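Local coordinates for protein putative glycosyltransferase (GalT1) (Streptococcus parasanguinis, PDB 4PHR) that probably transfers sugars as a glycosyltransferase, this fragment being its GT-D-fold domain, which binds UDP, at residues Ile39-Met42 against Ser46-Tyr49; Glu54-Arg59 against Asn180-Tyr185; Thr208-Val213 against Ala223-His228. All coordinates share one frame; numbering follows the deposited sequence.

Contact 1. Residues Ile39-Met42 against Ser46-Tyr49; sequences IDLM and SIPY. With UDP (uridine-5'-diphosphate), chain B.
The last turn of helix 36-42, carrying D40 and L41, faces the irregular segment 46-49 that follows it, with the backbones closest at L41 and S46, whose CA atoms lie 6.0 Å apart. No hydrogen bond crosses between them, and the contact rests on I47 alone on the loop side. Both arms of its branched side chain are used. The longer arm ends in CD1, which presses against L41 CD1 at 3.4 Å, closer than usual for two carbons, while the two side chains run at about a right angle. The shorter arm, CG2, meets the CB methylene of D40 at 3.6 Å and also lies near L41 CG. With chi1 at 70°, I47 CG1 sits between its backbone N and carbonyl carbon, a placing that sends the long arm to the leucine and CG2 to the aspartate. Only the aliphatic base of D40 takes part; its OD2 is hydrogen-bonded to the hydroxyl of Y101. L41 and I47 both also touch P207, at the start of helix 206-218. Two residues beyond I47 the loop reaches the nucleotide, where Y49 CB approaches UDP C5 at 3.9 Å. The chemistry is thus purely apolar: methyl packing, tight at the two CD1 atoms, joins the loop to the helix end two residues before Y49 of the UDP pocket.

Contact 2. Residues Glu54-Arg59 against Asn180-Tyr185; sequences EKLAKR and NAFQYY. With UDP (uridine-5'-diphosphate), chain B.
The phenyl ring of F182 receives L56 of helix 54-64 over one face and K55 at its edge. L56 CB stands 3.8 Å from the ring centroid, only 9° off the ring normal, a CH-pi contact centred on the face. The leucine then extends along the ring in the direction opposite to the phenylalanine side chain, so that its CD1 comes to 3.8 Å from F182 CD1 and its CD2 lies near F182 CG. Its CG is anti to the backbone N (chi1 174°), which lays both methyls over the same face, CD1 above the CD1-CE1 side and CD2 nearer CG and CB. At the rim, near the ring plane, K55 offers only its CB, 4.2 Å from F182 CE2; the rest of the lysine leads away. F182 itself belongs to a short 3-10 turn, 181-183, and its neighbour A181 turns the other way, toward the nucleotide. There the A181 amide donates a hydrogen bond of 3.1 Å to UDP O4, with an angle of 157° at the hydrogen, consistent with recognition of the uracil carbonyl. Contact 2 therefore packs the back of a uracil-binding loop against a helix. That loop lies between strand 170-176 and helix 185-195, and helix 206-218 borders both partners, with V211 touching L56 and T208 touching F182, while R59 forms a salt bridge to D215 of helix 206-218.

Contact 3. Residues Thr208-Val213 against Ala223-His228; sequences TAKVLV and AIDLGH. With UDP (uridine-5'-diphosphate), chain B.
K210 and D225 form a salt bridge within a beta-alpha-beta unit, strand 200-204, helix 206-218 and strand 223-225, in which the helix runs nearly antiparallel to the last strand (161°). The lysine chain bends at chi2 (85°) and again at chi4, which brings NZ to D225 OD2 at 2.7 Å, on the syn lone pair of that oxygen. D225 holds CG anti to its own N, reaching toward the helix, and its OD1 forms a second salt bridge, to R33. K210 NZ also donates to UDP O2A at 3.0 Å, so the carboxylate probably balances and orients the basic groups gathered at the diphosphate. One turn further along the helix, away from the phosphates, the packing is apolar: V213 directs CG2 at A223 CB and at the backbone of D225, while CG1 lies against the A223 carbonyl oxygen.

Past the strand, G227 adopts a positive phi and passes its CA close to the bridging oxygen O3A. H228 then grips the beta-phosphate twice, its backbone N bonding to O2B. The imidazole lies with one face under UDP C5', while ND1 donates in the ring plane to UDP O1B at 2.8 Å.

In the fold
All three contacts include residues that touch the same UDP molecule, contact 2 at the uracil, contact 3 at the diphosphate, and contact 1 beside the base through Y49. Contacts 1 and 2 have centres 11 Å apart and join directly: Y49 O and N180 N lie 2.8 Å apart, a probable hydrogen bond between two pocket loops, and L41 O packs on A57 CB. Contact 2 meets contact 3 through L56 CD1 and V211 CG2, 3.6 Å apart, and through Y185 OH near V211 O. Contacts 1 and 3 do not touch, their nearest atoms being about 6 Å apart. The manganese ion is about 8 Å from the side chains of I47 and K210, but about 14 Å from that of L56.

Contact 1. Residues Ile39-Met42 against Ser46-Tyr49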
# COMPACT_ATOMS: atom_id res chain seq x y z
N ILE A 39 -5.63 -3.69 -10.45
CA ILE A 39 -6.65 -3.75 -11.50
C ILE A 39 -6.06 -4.38 -12.76
O ILE A 39 -6.71 -5.22 -13.41
CB ILE A 39 -7.24 -2.37 -11.83
CG1 ILE A 39 -7.57 -1.59 -10.56
CG2 ILE A 39 -8.43 -2.51 -12.75
CD1 ILE A 39 -8.44 -2.31 -9.60
N ASP A 40 -4.83 -4.00 -13.10
CA ASP A 40 -4.14 -4.61 -14.24
C ASP A 40 -4.07 -6.13 -14.06
O ASP A 40 -4.39 -6.89 -14.98
CB ASP A 40 -2.71 -4.06 -14.37
CG ASP A 40 -2.66 -2.61 -14.85
OD1 ASP A 40 -1.65 -1.94 -14.56
OD2 ASP A 40 -3.60 -2.15 -15.53
N LEU A 41 -3.66 -6.57 -12.87
CA LEU A 41 -3.55 -8.00 -12.60
C LEU A 41 -4.90 -8.71 -12.67
O LEU A 41 -5.02 -9.79 -13.28
CB LEU A 41 -2.95 -8.24 -11.21
CG LEU A 41 -1.44 -8.23 -11.06
CD1 LEU A 41 -1.08 -8.07 -9.60
CD2 LEU A 41 -0.88 -9.53 -11.60
N MET A 42 -5.91 -8.13 -12.02
CA MET A 42 -7.25 -8.74 -12.01
C MET A 42 -7.82 -8.91 -13.41
O MET A 42 -8.62 -9.81 -13.65
CB MET A 42 -8.22 -7.93 -11.14
CG MET A 42 -8.07 -8.21 -9.64
SD MET A 42 -9.30 -7.37 -8.63
CE MET A 42 -8.65 -5.74 -8.84
N SER A 46 0.48 -8.69 -16.44
CA SER A 46 1.63 -8.69 -15.56
C SER A 46 2.01 -7.26 -15.23
O SER A 46 1.87 -6.37 -16.05
CB SER A 46 2.79 -9.45 -16.20
OG SER A 46 2.47 -10.83 -16.27
N ILE A 47 2.48 -7.05 -14.01
CA ILE A 47 2.76 -5.70 -13.54
C ILE A 47 4.16 -5.65 -12.95
O ILE A 47 4.79 -6.69 -12.76
CB ILE A 47 1.72 -5.26 -12.48
CG1 ILE A 47 1.91 -6.04 -11.17
CG2 ILE A 47 0.31 -5.42 -13.03
CD1 ILE A 47 1.05 -5.51 -10.04
N PRO A 48 4.65 -4.44 -12.65
CA PRO A 48 5.96 -4.37 -12.01
C PRO A 48 5.99 -5.23 -10.75
O PRO A 48 5.13 -5.14 -9.88
CB PRO A 48 6.11 -2.89 -11.67
CG PRO A 48 5.27 -2.20 -12.70
CD PRO A 48 4.08 -3.11 -12.89
N TYR A 49 7.00 -6.08 -10.68
CA TYR A 49 7.28 -6.90 -9.51
C TYR A 49 6.29 -8.03 -9.26
O TYR A 49 6.43 -8.74 -8.27
CB TYR A 49 7.45 -6.03 -8.26
CG TYR A 49 8.48 -4.94 -8.43
CD1 TYR A 49 9.83 -5.23 -8.46
CD2 TYR A 49 8.09 -3.62 -8.58
CE1 TYR A 49 10.78 -4.24 -8.63
CE2 TYR A 49 9.03 -2.61 -8.75
CZ TYR A 49 10.37 -2.93 -8.77
OH TYR A 49 11.31 -1.94 -8.93
N1 UDP B . 7.04 -5.61 -3.25
C2 UDP B . 7.79 -6.70 -2.87
N3 UDP B . 7.60 -7.91 -3.49
C4 UDP B . 6.66 -8.05 -4.48
C5 UDP B . 5.89 -6.96 -4.86
C6 UDP B . 6.21 -5.71 -4.33
O2 UDP B . 8.66 -6.59 -2.01
O4 UDP B . 6.51 -9.17 -4.98
C1' UDP B . 7.21 -4.35 -2.52
C2' UDP B . 7.96 -3.21 -3.16
O2' UDP B . 9.35 -3.39 -3.02
C3' UDP B . 7.45 -2.05 -2.34
C4' UDP B . 6.01 -2.44 -2.04
O4' UDP B . 5.90 -3.84 -2.33
O3' UDP B . 8.15 -1.97 -1.11
C5' UDP B . 5.02 -1.64 -2.88
O5' UDP B . 3.71 -2.12 -2.61
PA UDP B . 2.41 -1.53 -3.35
O1A UDP B . 2.47 -1.86 -4.79
O2A UDP B . 1.24 -2.05 -2.61
O3A UDP B . 2.62 0.07 -3.15
PB UDP B . 1.69 1.36 -3.47
O1B UDP B . 2.28 2.00 -4.68
O2B UDP B . 1.85 2.21 -2.26
O3B UDP B . 0.28 0.90 -3.71

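Contact 2. Residues Glu54-Arg59 against Asn180-Tyr185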
# COMPACT_ATOMS: atom_id res chain seq x y z
N GLU A 54 -3.28 -16.47 -12.06
CA GLU A 54 -4.74 -16.58 -12.04
C GLU A 54 -5.32 -16.71 -10.64
O GLU A 54 -6.37 -16.16 -10.35
CB GLU A 54 -5.21 -17.74 -12.92
CG GLU A 54 -6.72 -17.82 -13.07
CD GLU A 54 -7.16 -18.80 -14.15
OE1 GLU A 54 -6.34 -19.66 -14.54
OE2 GLU A 54 -8.32 -18.70 -14.60
N LYS A 55 -4.63 -17.45 -9.76
CA LYS A 55 -5.11 -17.59 -8.39
C LYS A 55 -5.05 -16.26 -7.66
O LYS A 55 -5.97 -15.91 -6.91
CB LYS A 55 -4.28 -18.64 -7.64
CG LYS A 55 -4.51 -20.06 -8.12
CD LYS A 55 -3.67 -21.06 -7.33
CE LYS A 55 -4.17 -22.49 -7.53
NZ LYS A 55 -4.11 -22.90 -8.95
N LEU A 56 -3.98 -15.51 -7.87
CA LEU A 56 -3.85 -14.18 -7.29
C LEU A 56 -4.96 -13.27 -7.82
O LEU A 56 -5.61 -12.56 -7.05
CB LEU A 56 -2.47 -13.60 -7.64
CG LEU A 56 -2.21 -12.15 -7.24
CD1 LEU A 56 -2.47 -11.91 -5.76
CD2 LEU A 56 -0.78 -11.75 -7.61
N ALA A 57 -5.19 -13.30 -9.12
CA ALA A 57 -6.22 -12.46 -9.73
C ALA A 57 -7.59 -12.75 -9.11
O ALA A 57 -8.34 -11.84 -8.79
CB ALA A 57 -6.24 -12.64 -11.24
N LYS A 58 -7.90 -14.03 -8.95
CA LYS A 58 -9.17 -14.43 -8.35
C LYS A 58 -9.31 -13.97 -6.89
O LYS A 58 -10.37 -13.46 -6.50
CB LYS A 58 -9.36 -15.94 -8.47
CG LYS A 58 -10.63 -16.46 -7.85
CD LYS A 58 -10.78 -17.96 -8.08
CE LYS A 58 -12.00 -18.51 -7.36
NZ LYS A 58 -13.28 -18.01 -7.95
N ARG A 59 -8.26 -14.14 -6.09
CA ARG A 59 -8.29 -13.68 -4.70
C ARG A 59 -8.52 -12.17 -4.64
O ARG A 59 -9.33 -11.69 -3.84
CB ARG A 59 -6.99 -14.03 -3.97
CG ARG A 59 -6.89 -15.50 -3.56
CD ARG A 59 -8.01 -15.92 -2.59
NE ARG A 59 -7.85 -15.36 -1.25
CZ ARG A 59 -8.73 -14.57 -0.65
NH1 ARG A 59 -9.86 -14.23 -1.26
NH2 ARG A 59 -8.50 -14.11 0.57
N ASN A 180 7.57 -11.15 -7.54
CA ASN A 180 6.89 -12.44 -7.59
C ASN A 180 6.75 -13.10 -6.23
O ASN A 180 6.91 -14.32 -6.10
CB ASN A 180 7.59 -13.39 -8.57
CG ASN A 180 7.32 -13.02 -10.00
OD1 ASN A 180 6.39 -12.27 -10.29
ND2 ASN A 180 8.14 -13.53 -10.90
N ALA A 181 6.44 -12.31 -5.21
CA ALA A 181 6.30 -12.86 -3.88
C ALA A 181 5.13 -13.84 -3.79
O ALA A 181 5.12 -14.71 -2.92
CB ALA A 181 6.14 -11.75 -2.85
N PHE A 182 4.16 -13.73 -4.69
CA PHE A 182 2.98 -14.58 -4.59
C PHE A 182 3.32 -16.06 -4.70
O PHE A 182 2.62 -16.91 -4.15
CB PHE A 182 1.89 -14.22 -5.61
CG PHE A 182 0.60 -14.95 -5.36
CD1 PHE A 182 -0.19 -14.62 -4.27
CD2 PHE A 182 0.19 -15.98 -6.18
CE1 PHE A 182 -1.38 -15.30 -4.01
CE2 PHE A 182 -0.98 -16.68 -5.94
CZ PHE A 182 -1.77 -16.33 -4.85
N GLN A 183 4.41 -16.37 -5.39
CA GLN A 183 4.85 -17.75 -5.51
C GLN A 183 5.06 -18.40 -4.15
O GLN A 183 4.91 -19.61 -3.99
CB GLN A 183 6.14 -17.84 -6.32
CG GLN A 183 6.61 -19.27 -6.45
CD GLN A 183 7.84 -19.39 -7.31
OE1 GLN A 183 7.79 -19.12 -8.51
NE2 GLN A 183 8.94 -19.81 -6.71
N TYR A 184 5.41 -17.59 -3.16
CA TYR A 184 5.72 -18.09 -1.83
C TYR A 184 4.60 -17.79 -0.85
O TYR A 184 4.82 -17.79 0.36
CB TYR A 184 7.03 -17.49 -1.33
CG TYR A 184 8.20 -17.83 -2.23
CD1 TYR A 184 8.54 -17.02 -3.30
CD2 TYR A 184 8.94 -18.99 -2.02
CE1 TYR A 184 9.59 -17.34 -4.14
CE2 TYR A 184 10.00 -19.31 -2.84
CZ TYR A 184 10.32 -18.49 -3.90
OH TYR A 184 11.37 -18.82 -4.72
N TYR A 185 3.39 -17.57 -1.36
CA TYR A 185 2.31 -17.06 -0.52
C TYR A 185 2.02 -17.91 0.73
O TYR A 185 1.91 -17.38 1.83
CB TYR A 185 1.01 -16.84 -1.28
CG TYR A 185 -0.04 -16.32 -0.34
CD1 TYR A 185 0.01 -15.01 0.11
CD2 TYR A 185 -1.03 -17.15 0.16
CE1 TYR A 185 -0.92 -14.53 1.01
CE2 TYR A 185 -1.97 -16.68 1.05
CZ TYR A 185 -1.91 -15.37 1.48
OH TYR A 185 -2.84 -14.89 2.37
N1 UDP B . 7.04 -5.61 -3.25
C2 UDP B . 7.79 -6.70 -2.87
N3 UDP B . 7.60 -7.91 -3.49
C4 UDP B . 6.66 -8.05 -4.48
C5 UDP B . 5.89 -6.96 -4.86
C6 UDP B . 6.21 -5.71 -4.33
O2 UDP B . 8.66 -6.59 -2.01
O4 UDP B . 6.51 -9.17 -4.98
C1' UDP B . 7.21 -4.35 -2.52
C2' UDP B . 7.96 -3.21 -3.16
O2' UDP B . 9.35 -3.39 -3.02
C3' UDP B . 7.45 -2.05 -2.34
C4' UDP B . 6.01 -2.44 -2.04
O4' UDP B . 5.90 -3.84 -2.33
O3' UDP B . 8.15 -1.97 -1.11
C5' UDP B . 5.02 -1.64 -2.88
O5' UDP B . 3.71 -2.12 -2.61
PA UDP B . 2.41 -1.53 -3.35
O1A UDP B . 2.47 -1.86 -4.79
O2A UDP B . 1.24 -2.05 -2.61
O3A UDP B . 2.62 0.07 -3.15
PB UDP B . 1.69 1.36 -3.47
O1B UDP B . 2.28 2.00 -4.68
O2B UDP B . 1.85 2.21 -2.26
O3B UDP B . 0.28 0.90 -3.71

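Contact 3. Residues Thr208-Val213 against Ala223-His228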
# COMPACT_ATOMS: atom_id res chain seq x y z
N THR A 208 0.55 -9.18 -3.47
CA THR A 208 0.56 -10.23 -2.47
C THR A 208 0.12 -9.70 -1.10
O THR A 208 -0.52 -10.40 -0.32
CB THR A 208 1.94 -10.91 -2.39
OG1 THR A 208 2.27 -11.43 -3.69
CG2 THR A 208 1.94 -12.04 -1.38
N ALA A 209 0.47 -8.44 -0.83
CA ALA A 209 0.09 -7.80 0.43
C ALA A 209 -1.42 -7.83 0.66
O ALA A 209 -1.88 -7.98 1.78
CB ALA A 209 0.59 -6.35 0.48
N LYS A 210 -2.20 -7.68 -0.41
CA LYS A 210 -3.65 -7.59 -0.25
C LYS A 210 -4.23 -8.93 0.19
O LYS A 210 -5.13 -8.99 1.04
CB LYS A 210 -4.31 -7.09 -1.53
CG LYS A 210 -3.94 -5.64 -1.90
CD LYS A 210 -2.63 -5.58 -2.67
CE LYS A 210 -2.26 -4.18 -3.17
NZ LYS A 210 -1.49 -3.34 -2.20
N VAL A 211 -3.72 -10.00 -0.39
CA VAL A 211 -4.18 -11.34 -0.04
C VAL A 211 -3.77 -11.65 1.39
O VAL A 211 -4.56 -12.19 2.18
CB VAL A 211 -3.64 -12.40 -1.01
CG1 VAL A 211 -4.22 -13.79 -0.67
CG2 VAL A 211 -3.98 -12.03 -2.45
N LEU A 212 -2.54 -11.30 1.74
CA LEU A 212 -2.04 -11.52 3.09
C LEU A 212 -2.91 -10.79 4.11
O LEU A 212 -3.33 -11.39 5.11
CB LEU A 212 -0.58 -11.05 3.20
CG LEU A 212 0.14 -11.39 4.51
CD1 LEU A 212 0.15 -12.89 4.73
CD2 LEU A 212 1.56 -10.83 4.52
N VAL A 213 -3.18 -9.51 3.87
CA VAL A 213 -4.01 -8.75 4.81
C VAL A 213 -5.41 -9.37 4.95
O VAL A 213 -5.93 -9.51 6.05
CB VAL A 213 -4.08 -7.25 4.41
CG1 VAL A 213 -5.18 -6.54 5.19
CG2 VAL A 213 -2.72 -6.58 4.64
N ALA A 223 -3.95 -5.99 10.26
CA ALA A 223 -2.83 -5.91 9.34
C ALA A 223 -3.08 -4.77 8.37
O ALA A 223 -4.19 -4.62 7.84
CB ALA A 223 -2.66 -7.22 8.59
N ILE A 224 -2.05 -3.95 8.15
CA ILE A 224 -2.19 -2.73 7.36
C ILE A 224 -1.27 -2.75 6.15
O ILE A 224 -0.05 -2.80 6.28
CB ILE A 224 -1.90 -1.48 8.23
CG1 ILE A 224 -2.78 -1.48 9.49
CG2 ILE A 224 -2.11 -0.20 7.43
CD1 ILE A 224 -2.52 -0.29 10.40
N ASP A 225 -1.88 -2.69 4.98
CA ASP A 225 -1.16 -2.64 3.71
C ASP A 225 -0.63 -1.22 3.50
O ASP A 225 -1.41 -0.30 3.25
CB ASP A 225 -2.19 -3.01 2.62
CG ASP A 225 -1.70 -2.78 1.22
OD1 ASP A 225 -0.50 -2.49 1.01
OD2 ASP A 225 -2.54 -2.95 0.30
N LEU A 226 0.69 -1.04 3.64
CA LEU A 226 1.29 0.30 3.55
C LEU A 226 2.17 0.55 2.32
O LEU A 226 2.71 1.64 2.16
CB LEU A 226 2.10 0.62 4.81
CG LEU A 226 1.30 0.92 6.09
CD1 LEU A 226 2.24 1.19 7.26
CD2 LEU A 226 0.35 2.08 5.86
N GLY A 227 2.33 -0.46 1.46
CA GLY A 227 2.93 -0.26 0.15
C GLY A 227 4.19 0.57 0.13
O GLY A 227 5.17 0.24 0.80
N HIS A 228 4.16 1.66 -0.63
CA HIS A 228 5.33 2.51 -0.90
C HIS A 228 5.54 3.65 0.10
O HIS A 228 6.19 4.66 -0.21
CB HIS A 228 5.27 3.06 -2.33
CG HIS A 228 5.80 2.11 -3.36
ND1 HIS A 228 5.07 1.72 -4.46
CD2 HIS A 228 7.00 1.50 -3.47
CE1 HIS A 228 5.80 0.91 -5.21
NE2 HIS A 228 6.98 0.76 -4.63
N1 UDP B . 7.04 -5.61 -3.25
C2 UDP B . 7.79 -6.70 -2.87
N3 UDP B . 7.60 -7.91 -3.49
C4 UDP B . 6.66 -8.05 -4.48
C5 UDP B . 5.89 -6.96 -4.86
C6 UDP B . 6.21 -5.71 -4.33
O2 UDP B . 8.66 -6.59 -2.01
O4 UDP B . 6.51 -9.17 -4.98
C1' UDP B . 7.21 -4.35 -2.52
C2' UDP B . 7.96 -3.21 -3.16
O2' UDP B . 9.35 -3.39 -3.02
C3' UDP B . 7.45 -2.05 -2.34
C4' UDP B . 6.01 -2.44 -2.04
O4' UDP B . 5.90 -3.84 -2.33
O3' UDP B . 8.15 -1.97 -1.11
C5' UDP B . 5.02 -1.64 -2.88
O5' UDP B . 3.71 -2.12 -2.61
PA UDP B . 2.41 -1.53 -3.35
O1A UDP B . 2.47 -1.86 -4.79
O2A UDP B . 1.24 -2.05 -2.61
O3A UDP B . 2.62 0.07 -3.15
PB UDP B . 1.69 1.36 -3.47
O1B UDP B . 2.28 2.00 -4.68
O2B UDP B . 1.85 2.21 -2.26
O3B UDP B . 0.28 0.90 -3.71